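Local coordinates for Ras-associated and pleckstrin homology domains-containing protein 1 (Homo sapiens, PDB 4GN1) that mediates localized membrane signals, is implicated in regulating lamellipodial dynamics, negatively regulates cell adhesion, and targets EVL and VASP to the leading edge, at residues 27-30 against 31-35; 154-158 against 159-163; 224-227 against 228-232. All coordinates share one frame; numbering follows the deposited sequence.

The three contacts illustrate how short-range side-chain pairings finish the ends of secondary structure elements. In chain order, interaction 1 starts helix 28-39 in the Ras-associating domain, interaction 2 closes the hairpin of strands 148-156 and 159-162 in the PH domain, and interaction 3 starts helix 225-240 of the same PH domain. One contact thus lies in one signalling domain and two in the other. The centre of interaction 1 is about 33 Å from that of interaction 2 and about 27 Å from that of interaction 3. The centres of interactions 2 and 3 are about 16 Å apart, and they touch where Trp231 packs on Leu154 and Leu155, joining helix 225-240, the C-terminal helix of the PH fold, to strand 148-156.

Interaction 1. Residues 27-30 against 31-35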
loop_
_atom_site.group_PDB
_atom_site.type_symbol
_atom_site.label_atom_id
_atom_site.label_comp_id
_atom_site.label_asym_id
_atom_site.label_seq_id
_atom_site.Cartn_x
_atom_site.Cartn_y
_atom_site.Cartn_z
ATOM N N THR A 27 16.322 -2.100 -8.056
ATOM C CA THR A 27 15.163 -1.672 -7.298
ATOM C C THR A 27 14.114 -1.136 -8.295
ATOM O O THR A 27 14.429 -0.810 -9.447
ATOM C CB THR A 27 15.529 -0.496 -6.386
ATOM O OG1 THR A 27 15.864 0.595 -7.228
ATOM C CG2 THR A 27 16.734 -0.819 -5.465
ATOM N N VAL A 28 12.878 -0.993 -7.814
ATOM C CA VAL A 28 11.779 -0.389 -8.583
ATOM C C VAL A 28 12.150 1.033 -9.013
ATOM O O VAL A 28 11.869 1.451 -10.146
ATOM C CB VAL A 28 10.445 -0.446 -7.781
ATOM C CG1 VAL A 28 9.380 0.466 -8.386
ATOM C CG2 VAL A 28 9.912 -1.872 -7.741
ATOM N N ARG A 29 12.797 1.754 -8.102
ATOM C CA ARG A 29 13.332 3.097 -8.362
ATOM C C ARG A 29 14.188 3.093 -9.609
ATOM O O ARG A 29 13.951 3.870 -10.523
ATOM C CB ARG A 29 14.133 3.621 -7.149
ATOM C CG ARG A 29 15.050 4.823 -7.404
ATOM C CD ARG A 29 14.351 5.990 -8.117
ATOM N NE ARG A 29 13.065 6.328 -7.504
ATOM C CZ ARG A 29 12.043 6.898 -8.142
ATOM N NH1 ARG A 29 12.144 7.206 -9.421
ATOM N NH2 ARG A 29 10.900 7.160 -7.496
ATOM N N GLN A 30 15.169 2.211 -9.664
ATOM C CA GLN A 30 16.006 2.093 -10.857
ATOM C C GLN A 30 15.246 1.756 -12.135
ATOM O O GLN A 30 15.579 2.263 -13.192
ATOM C CB GLN A 30 17.109 1.067 -10.636
ATOM C CG GLN A 30 18.254 1.607 -9.803
ATOM C CD GLN A 30 19.201 0.528 -9.361
ATOM O OE1 GLN A 30 18.843 -0.372 -8.579
ATOM N NE2 GLN A 30 20.428 0.615 -9.842
ATOM N N VAL A 31 14.256 0.880 -12.024
ATOM C CA VAL A 31 13.419 0.489 -13.142
ATOM C C VAL A 31 12.557 1.648 -13.593
ATOM O O VAL A 31 12.467 1.915 -14.783
ATOM C CB VAL A 31 12.543 -0.723 -12.755
ATOM C CG1 VAL A 31 11.378 -0.914 -13.717
ATOM C CG2 VAL A 31 13.423 -1.971 -12.617
ATOM N N LEU A 32 11.943 2.351 -12.647
ATOM C CA LEU A 32 11.199 3.572 -12.969
ATOM C C LEU A 32 12.052 4.663 -13.630
ATOM O O LEU A 32 11.594 5.330 -14.574
ATOM C CB LEU A 32 10.544 4.142 -11.715
ATOM C CG LEU A 32 9.296 3.400 -11.223
ATOM C CD1 LEU A 32 8.927 3.919 -9.847
ATOM C CD2 LEU A 32 8.122 3.560 -12.170
ATOM N N ASP A 33 13.282 4.856 -13.152
ATOM C CA ASP A 33 14.163 5.840 -13.792
ATOM C C ASP A 33 14.363 5.520 -15.272
ATOM O O ASP A 33 14.386 6.434 -16.133
ATOM C CB ASP A 33 15.475 6.030 -13.038
ATOM C CG ASP A 33 15.282 6.722 -11.693
ATOM O OD1 ASP A 33 14.235 7.301 -11.410
ATOM O OD2 ASP A 33 16.189 6.702 -10.868
ATOM N N ASN A 34 14.454 4.229 -15.579
ATOM C CA ASN A 34 14.536 3.781 -16.964
ATOM C C ASN A 34 13.234 3.982 -17.722
ATOM O O ASN A 34 13.243 4.502 -18.830
ATOM C CB ASN A 34 15.010 2.324 -17.052
ATOM C CG ASN A 34 16.476 2.180 -16.720
ATOM O OD1 ASN A 34 17.219 3.159 -16.727
ATOM N ND2 ASN A 34 16.901 0.971 -16.401
ATOM N N LEU A 35 12.110 3.603 -17.128
ATOM C CA LEU A 35 10.835 3.878 -17.759
ATOM C C LEU A 35 10.668 5.379 -18.106
ATOM O O LEU A 35 10.219 5.729 -19.205
ATOM C CB LEU A 35 9.675 3.357 -16.911
ATOM C CG LEU A 35 9.445 1.857 -17.037
ATOM C CD1 LEU A 35 8.632 1.306 -15.864
ATOM C CD2 LEU A 35 8.782 1.560 -18.374
HETATM O O HOH W 1 18.033 3.071 -13.702
#
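Arg29 and Asp33, one helical turn apart, form a salt bridge in the first turns of helix 28-39, the helix that packs on the ubiquitin-like sheet of the Ras-associating domain. The start of this helix is a worked example of the capping box: Thr27 is the N-cap, its OG1 accepts from Gln30 N at 3.0 Å, and Gln30 OE1 reaches back to accept from Thr27 N at 3.1 Å. The reciprocal bond is possible because the Gln30 side chain leaves beside its own backbone N (chi1 -78°) and then runs extended.

Arg29 sets off on a different course. Its chain bends at chi2 and chi3, which lays Arg29 CD against the Asp33 carboxylate and carries Arg29 NH1 to Asp33 OD1, 2.9 Å away. The carboxylate lies at the edge of the guanidinium, whose plane is turned 37° from its own. OD1 lies almost in the guanidinium plane, whereas NH1 approaches it on the syn side but well out of the carboxylate plane. NH2 forms its own salt bridge with Asp64, so the guanidinium is shared between two carboxylates and bridges the helix to the loop carrying Asp64.

On the apolar side, Val28 and Leu32 run alongside each other in the same direction, with Val28 CG1 touching Leu32 CD1 at 3.8 Å. Both also pack on Leu49 of strand 47-53, and Val31 meets Val22 of strand 17-23. Further along, a water donates to Gln30 O at 2.6 Å and, more weakly, to Asn34 OD1 at 3.1 Å.

Interaction 2. Residues 154-158 against 159-163; sequences LLRAS and GIYYV
Arg156 lies across the ring of Tyr161, and its side chain can be followed atom by atom. Arg156 CB begins 4.0 Å from Tyr161 CE2, CG lies above the ring plane but outside its rim, nearest Tyr161 CE2 and CD2, and Arg156 CD comes to 3.9 Å from Tyr161 CE2. The extended chain from CG to NE gives the reach, and the turn at chi4 swings the guanidinium over the ring: Arg156 CZ sits 4.3 Å from the Tyr161 ring centroid, 7° off the normal, a cation-pi contact. With the planes 75° apart, the guanidinium stands steeply over the ring, and Arg156 NH1 is its nearest atom, 3.1 Å above the centre. One guanidinium face is approached by Leu154 CD2.

Beyond the ring, Tyr161 OH and Ser158 OG share a hydrogen bond of 3.1 Å, tying the ring to the turn. Tyr161 is a site of phosphorylation by ABL1, unmodified here. On the other face of the strands, Leu155 CD1 touches Ile160 CG1; Leu155 packs on Trp231 and Ile160 on Ile235, both of helix 225-240. Gly159, at a positive phi of 126°, ends a type I turn from Arg156, closed by Gly159 N to Arg156 O at 3.0 Å: an antiparallel beta hairpin of the PH domain.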
loop_
_atom_site.group_PDB
_atom_site.type_symbol
_atom_site.label_atom_id
_atom_site.label_comp_id
_atom_site.label_asym_id
_atom_site.label_seq_id
_atom_site.Cartn_x
_atom_site.Cartn_y
_atom_site.Cartn_z
ATOM N N LEU A 154 -7.332 -1.338 15.516
ATOM C CA LEU A 154 -6.276 -0.599 16.174
ATOM C C LEU A 154 -4.900 -1.000 15.639
ATOM O O LEU A 154 -4.467 -2.160 15.776
ATOM C CB LEU A 154 -6.367 -0.792 17.692
ATOM C CG LEU A 154 -5.552 0.201 18.514
ATOM C CD1 LEU A 154 -6.332 0.675 19.737
ATOM C CD2 LEU A 154 -4.220 -0.424 18.908
ATOM N N LEU A 155 -4.222 -0.021 15.040
ATOM C CA LEU A 155 -2.876 -0.203 14.516
ATOM C C LEU A 155 -1.825 0.155 15.567
ATOM O O LEU A 155 -1.751 1.305 16.023
ATOM C CB LEU A 155 -2.670 0.633 13.251
ATOM C CG LEU A 155 -1.269 0.642 12.621
ATOM C CD1 LEU A 155 -0.998 -0.639 11.828
ATOM C CD2 LEU A 155 -1.066 1.889 11.768
ATOM N N ARG A 156 -1.045 -0.858 15.953
ATOM C CA ARG A 156 0.176 -0.727 16.756
ATOM C C ARG A 156 1.379 -1.000 15.853
ATOM O O ARG A 156 1.239 -1.647 14.815
ATOM C CB ARG A 156 0.189 -1.763 17.875
ATOM C CG ARG A 156 -0.842 -1.567 18.966
ATOM C CD ARG A 156 -0.542 -2.464 20.155
ATOM N NE ARG A 156 -1.558 -2.345 21.204
ATOM C CZ ARG A 156 -2.507 -3.251 21.462
ATOM N NH1 ARG A 156 -2.601 -4.372 20.752
ATOM N NH2 ARG A 156 -3.372 -3.039 22.452
ATOM N N ALA A 157 2.562 -0.531 16.259
ATOM C CA ALA A 157 3.811 -0.849 15.567
ATOM C C ALA A 157 3.992 -2.361 15.456
ATOM O O ALA A 157 4.729 -2.853 14.595
ATOM C CB ALA A 157 4.985 -0.229 16.292
ATOM N N SER A 158 3.299 -3.098 16.322
ATOM C CA SER A 158 3.384 -4.568 16.342
ATOM C C SER A 158 2.348 -5.314 15.450
ATOM O O SER A 158 2.285 -6.551 15.491
ATOM C CB SER A 158 3.344 -5.089 17.790
ATOM O OG SER A 158 2.185 -4.624 18.460
ATOM N N GLY A 159 1.573 -4.574 14.640
ATOM C CA GLY A 159 0.580 -5.162 13.724
ATOM C C GLY A 159 -0.822 -4.607 13.894
ATOM O O GLY A 159 -1.047 -3.645 14.624
ATOM N N ILE A 160 -1.777 -5.206 13.209
ATOM C CA ILE A 160 -3.149 -4.787 13.349
ATOM C C ILE A 160 -3.787 -5.691 14.376
ATOM O O ILE A 160 -3.486 -6.883 14.422
ATOM C CB ILE A 160 -3.907 -4.887 12.013
ATOM C CG1 ILE A 160 -3.151 -4.110 10.923
ATOM C CG2 ILE A 160 -5.344 -4.405 12.157
ATOM C CD1 ILE A 160 -3.822 -4.086 9.562
ATOM N N TYR A 161 -4.651 -5.089 15.197
ATOM C CA TYR A 161 -5.447 -5.756 16.226
ATOM C C TYR A 161 -6.903 -5.398 16.050
ATOM O O TYR A 161 -7.230 -4.406 15.394
ATOM C CB TYR A 161 -5.021 -5.298 17.616
ATOM C CG TYR A 161 -3.645 -5.739 17.959
ATOM C CD1 TYR A 161 -3.431 -6.861 18.755
ATOM C CD2 TYR A 161 -2.546 -5.049 17.471
ATOM C CE1 TYR A 161 -2.150 -7.277 19.060
ATOM C CE2 TYR A 161 -1.267 -5.458 17.762
ATOM C CZ TYR A 161 -1.079 -6.563 18.553
ATOM O OH TYR A 161 0.204 -6.941 18.818
ATOM N N TYR A 162 -7.776 -6.194 16.664
ATOM C CA TYR A 162 -9.204 -5.968 16.579
ATOM C C TYR A 162 -9.926 -6.696 17.681
ATOM O O TYR A 162 -9.353 -7.521 18.381
ATOM C CB TYR A 162 -9.759 -6.385 15.206
ATOM C CG TYR A 162 -10.060 -7.871 15.019
ATOM C CD1 TYR A 162 -11.218 -8.282 14.363
ATOM C CD2 TYR A 162 -9.187 -8.862 15.491
ATOM C CE1 TYR A 162 -11.500 -9.626 14.180
ATOM C CE2 TYR A 162 -9.463 -10.207 15.309
ATOM C CZ TYR A 162 -10.617 -10.581 14.652
ATOM O OH TYR A 162 -10.886 -11.907 14.464
ATOM N N VAL A 163 -11.196 -6.361 17.826
ATOM C CA VAL A 163 -12.070 -6.977 18.792
ATOM C C VAL A 163 -13.016 -7.847 17.976
ATOM O O VAL A 163 -13.772 -7.328 17.152
ATOM C CB VAL A 163 -12.850 -5.902 19.567
ATOM C CG1 VAL A 163 -13.619 -6.529 20.717
ATOM C CG2 VAL A 163 -11.893 -4.829 20.072
#

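Interaction 3. Residues 224-227 against 228-232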
loop_
_atom_site.group_PDB
_atom_site.type_symbol
_atom_site.label_atom_id
_atom_site.label_comp_id
_atom_site.label_asym_id
_atom_site.label_seq_id
_atom_site.Cartn_x
_atom_site.Cartn_y
_atom_site.Cartn_z
ATOM N N ASP A 224 -15.126 5.745 3.769
ATOM C CA ASP A 224 -14.878 6.822 2.810
ATOM C C ASP A 224 -13.402 6.839 2.390
ATOM O O ASP A 224 -12.608 6.027 2.874
ATOM C CB ASP A 224 -15.344 8.174 3.385
ATOM C CG ASP A 224 -14.669 8.518 4.699
ATOM O OD1 ASP A 224 -13.450 8.314 4.823
ATOM O OD2 ASP A 224 -15.351 9.007 5.616
ATOM N N VAL A 225 -13.023 7.746 1.496
ATOM C CA VAL A 225 -11.704 7.642 0.843
ATOM C C VAL A 225 -10.579 8.111 1.773
ATOM O O VAL A 225 -9.412 7.690 1.639
ATOM C CB VAL A 225 -11.691 8.342 -0.543
ATOM C CG1 VAL A 225 -11.510 9.847 -0.412
ATOM C CG2 VAL A 225 -10.635 7.740 -1.451
ATOM N N ARG A 226 -10.958 8.957 2.727
ATOM C CA ARG A 226 -10.075 9.453 3.764
ATOM C C ARG A 226 -9.621 8.325 4.696
ATOM O O ARG A 226 -8.423 8.134 4.922
ATOM C CB ARG A 226 -10.807 10.554 4.552
ATOM C CG ARG A 226 -9.931 11.454 5.407
ATOM C CD ARG A 226 -9.026 12.355 4.571
ATOM N NE ARG A 226 -8.159 13.161 5.437
ATOM C CZ ARG A 226 -6.970 12.770 5.898
ATOM N NH1 ARG A 226 -6.468 11.581 5.575
ATOM N NH2 ARG A 226 -6.278 13.582 6.692
ATOM N N THR A 227 -10.581 7.582 5.237
ATOM C CA THR A 227 -10.282 6.448 6.129
ATOM C C THR A 227 -9.399 5.438 5.392
ATOM O O THR A 227 -8.423 4.941 5.948
ATOM C CB THR A 227 -11.567 5.739 6.629
ATOM O OG1 THR A 227 -12.528 6.715 7.042
ATOM C CG2 THR A 227 -11.266 4.809 7.806
ATOM N N LEU A 228 -9.745 5.155 4.143
ATOM C CA LEU A 228 -8.919 4.315 3.299
ATOM C C LEU A 228 -7.472 4.817 3.240
ATOM O O LEU A 228 -6.540 4.036 3.451
ATOM C CB LEU A 228 -9.523 4.168 1.898
ATOM C CG LEU A 228 -8.751 3.355 0.857
ATOM C CD1 LEU A 228 -8.551 1.904 1.298
ATOM C CD2 LEU A 228 -9.428 3.424 -0.511
ATOM N N HIS A 229 -7.286 6.120 3.011
ATOM C CA HIS A 229 -5.943 6.690 2.894
ATOM C C HIS A 229 -5.163 6.663 4.174
ATOM O O HIS A 229 -3.969 6.296 4.185
ATOM C CB HIS A 229 -5.974 8.084 2.273
ATOM C CG HIS A 229 -6.313 8.080 0.790
ATOM N ND1 HIS A 229 -6.806 9.163 0.148
ATOM C CD2 HIS A 229 -6.252 7.059 -0.160
ATOM C CE1 HIS A 229 -7.031 8.857 -1.141
ATOM N NE2 HIS A 229 -6.687 7.568 -1.327
ATOM N N GLN A 230 -5.816 7.008 5.272
ATOM C CA GLN A 230 -5.150 6.968 6.566
ATOM C C GLN A 230 -4.676 5.548 6.901
ATOM O O GLN A 230 -3.518 5.339 7.282
ATOM C CB GLN A 230 -6.066 7.548 7.645
ATOM C CG GLN A 230 -6.169 9.072 7.579
ATOM C CD GLN A 230 -7.167 9.686 8.570
ATOM O OE1 GLN A 230 -7.743 10.736 8.295
ATOM N NE2 GLN A 230 -7.365 9.049 9.719
ATOM N N TRP A 231 -5.557 4.568 6.711
ATOM C CA TRP A 231 -5.226 3.177 7.038
ATOM C C TRP A 231 -4.102 2.576 6.230
ATOM O O TRP A 231 -3.178 1.958 6.798
ATOM C CB TRP A 231 -6.464 2.288 7.001
ATOM C CG TRP A 231 -7.218 2.298 8.310
ATOM C CD1 TRP A 231 -8.377 2.991 8.616
ATOM C CD2 TRP A 231 -6.864 1.592 9.537
ATOM N NE1 TRP A 231 -8.761 2.750 9.898
ATOM C CE2 TRP A 231 -7.897 1.931 10.511
ATOM C CE3 TRP A 231 -5.838 0.736 9.909
ATOM C CZ2 TRP A 231 -7.880 1.435 11.803
ATOM C CZ3 TRP A 231 -5.835 0.235 11.220
ATOM C CH2 TRP A 231 -6.838 0.577 12.140
ATOM N N VAL A 232 -4.177 2.733 4.911
ATOM C CA VAL A 232 -3.114 2.321 3.995
ATOM C C VAL A 232 -1.795 3.026 4.327
ATOM O O VAL A 232 -0.765 2.369 4.444
ATOM C CB VAL A 232 -3.506 2.556 2.519
ATOM C CG1 VAL A 232 -2.350 2.219 1.583
ATOM C CG2 VAL A 232 -4.720 1.733 2.146
#
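The backbone winds into the first turns of helix 225-240, the C-terminal helix of the PH fold, with amides of Leu228, His229, Gln230 and Trp231 each bonded to the carbonyl four residues earlier. Asp224 is the N-cap: its OD1 accepts from Thr227 N at 3.0 Å, nearly along the C-O axis, and from Thr227 OG1 at 2.9 Å, this time from above the carboxylate plane. Thr227 thus grips one oxygen with two donors, while OD2 makes a salt bridge to Lys106.

Thr227 faces two ways: its hydroxyl to Asp224, its methyl to Trp231. With OG1 beside the backbone N (chi1 -45°), the hydroxyl faces the cap and CG2 is directed along the helix to the indole. Thr227 CG2 meets Trp231 CD1 at 3.5 Å, at the edge of the ring and in its plane. The indole also packs on Leu138 and Phe153 of the strands, and Thr227 touches Leu138 as well.

Round the helix, Arg226 and Gln230 are set so that Gln230 OE1 lies over one face of the guanidinium, with the amide plane turned 78° from it. This is contact without a hydrogen bond between NH1 and OE1; the guanidinium instead bonds through NH2 to Asn100 O and makes a cation-pi contact with Tyr101. Val225 and His229 run alongside one another, CG2 of Val225 lying 3.8 Å from His229 CE1, while Val225 O sits 3.2 Å above the plane of the imidazole, offset toward its rim.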